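Local coordinates for ribokinase, putative (Burkholderia thailandensis, PDB 3B1N), which phosphorylates nucleosides at the expense of ATP as a nucleoside kinase of the PfkB (ribokinase) family, and binds the nucleoside mizoribine beside ADP, at the interface of chains A and B. Sequence-based numbering; all coordinates share one arbitrary frame. Chains: chain A/B, Ribokinase, putative.

The interface of chains A and B. Residues chain A 32-35, 114; chain B 21, 25, 113-114.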
# COMPACT_ATOMS: atom_id res chain seq x y z
N LEU A 32 -13.71 4.50 2.16
CA LEU A 32 -12.99 5.74 1.85
C LEU A 32 -12.21 5.62 0.53
O LEU A 32 -12.20 6.57 -0.29
CB LEU A 32 -11.99 6.08 2.99
CG LEU A 32 -11.18 7.39 2.76
CD1 LEU A 32 -12.10 8.58 2.85
CD2 LEU A 32 -9.99 7.53 3.70
N ILE A 33 -11.56 4.48 0.36
CA ILE A 33 -10.66 4.33 -0.78
C ILE A 33 -10.45 2.87 -1.11
O ILE A 33 -10.24 2.02 -0.23
CB ILE A 33 -9.33 5.11 -0.60
CG1 ILE A 33 -8.50 5.00 -1.90
CG2 ILE A 33 -8.54 4.58 0.58
CD1 ILE A 33 -7.31 5.94 -2.02
N ASN A 34 -10.66 2.58 -2.40
CA ASN A 34 -10.19 1.36 -3.00
C ASN A 34 -9.39 1.80 -4.20
O ASN A 34 -9.87 2.59 -5.05
CB ASN A 34 -11.31 0.51 -3.54
CG ASN A 34 -12.12 -0.16 -2.49
OD1 ASN A 34 -11.82 -0.17 -1.28
ND2 ASN A 34 -13.19 -0.75 -2.95
N LEU A 35 -8.19 1.28 -4.32
CA LEU A 35 -7.44 1.61 -5.44
C LEU A 35 -6.53 0.42 -5.69
O LEU A 35 -5.85 -0.03 -4.81
CB LEU A 35 -6.65 2.88 -5.13
CG LEU A 35 -5.71 3.41 -6.17
CD1 LEU A 35 -6.41 3.69 -7.51
CD2 LEU A 35 -5.12 4.69 -5.55
N ILE A 114 2.72 5.17 2.73
CA ILE A 114 2.11 4.21 3.67
C ILE A 114 2.97 3.00 3.66
O ILE A 114 2.97 2.22 2.67
CB ILE A 114 0.68 3.90 3.25
CG1 ILE A 114 -0.15 5.18 3.26
CG2 ILE A 114 0.06 2.77 4.15
CD1 ILE A 114 -1.59 4.99 2.65
N PHE B 21 -7.63 4.37 8.16
CA PHE B 21 -7.04 5.53 7.42
C PHE B 21 -7.75 6.85 7.66
O PHE B 21 -7.13 7.88 7.70
CB PHE B 21 -7.00 5.28 5.90
CG PHE B 21 -6.21 4.07 5.47
CD1 PHE B 21 -5.09 3.66 6.14
CD2 PHE B 21 -6.59 3.40 4.28
CE1 PHE B 21 -4.33 2.50 5.75
CE2 PHE B 21 -5.84 2.26 3.85
CZ PHE B 21 -4.74 1.81 4.57
N ILE B 25 -5.82 10.98 8.02
CA ILE B 25 -5.80 11.92 6.89
C ILE B 25 -5.88 13.34 7.40
O ILE B 25 -6.73 13.68 8.25
CB ILE B 25 -6.87 11.60 5.80
CG1 ILE B 25 -8.28 11.71 6.35
CG2 ILE B 25 -6.55 10.26 5.10
CD1 ILE B 25 -9.34 11.47 5.20
N GLN B 113 -8.65 -0.57 0.97
CA GLN B 113 -7.51 -1.27 0.35
C GLN B 113 -6.77 -0.31 -0.60
O GLN B 113 -7.45 0.32 -1.42
CB GLN B 113 -8.01 -2.46 -0.51
CG GLN B 113 -8.54 -3.65 0.27
CD GLN B 113 -8.94 -4.88 -0.58
OE1 GLN B 113 -8.15 -5.41 -1.37
NE2 GLN B 113 -10.16 -5.36 -0.36
N ILE B 114 -5.44 -0.20 -0.53
CA ILE B 114 -4.67 0.38 -1.65
C ILE B 114 -3.68 -0.72 -2.10
O ILE B 114 -2.87 -1.24 -1.26
CB ILE B 114 -3.88 1.64 -1.24
CG1 ILE B 114 -4.87 2.71 -0.77
CG2 ILE B 114 -3.01 2.13 -2.46
CD1 ILE B 114 -4.16 4.00 -0.20
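The apolar centre is a meeting of isoleucine tips from the two copies. A:Ile114 CD1 and B:Ile114 CD1 lie 4.0 Å apart, tip to tip, and the two side chains cross at about a right angle. Both have CG1 anti to the carbonyl carbon (chi1 about -60°) and a stretched outer torsion, so the delta-methyl of each leads towards the other chain. A:Ile33 adds a third methyl. Its CG1 is anti to the backbone N (chi1 -175°), the chain runs out extended, and CD1 comes within 4.1 Å of B:Ile114 CD1 in an oblique crossing. B:Ile114 CD1 thus touches two side chains of chain A.

Further out the packing is looser. A:Leu32 CD2 faces B:Ile25 CD1 at 4.3 Å. The same methyl of A:Leu32 is 4.3 Å from B:Phe21 CB, so it meets the base of the phenylalanine and not its ring.

The polar rim is main chain. The start of strand 34-38 of chain A runs parallel to the start of strand 113-118 of chain B, with A:Asn34 beside B:Gln113 and A:Leu35 beside B:Ile114. B:Gln113 N donates to A:Ile33 O over 3.3 Å. A:Leu35 N donates to B:Gln113 O over 3.1 Å. Both donors lie in the carbonyl plane, and both bonds bend to 147° at the hydrogen. B:Gln113 therefore uses its N and O to grip the residues on either side of A:Asn34.

The patch extends a sheet from one copy into the other and packs branched aliphatic side chains beside it. Two-fold symmetry repeats it with the chains exchanged. It probably helps hold a dimer together and fix segments near the nucleoside site.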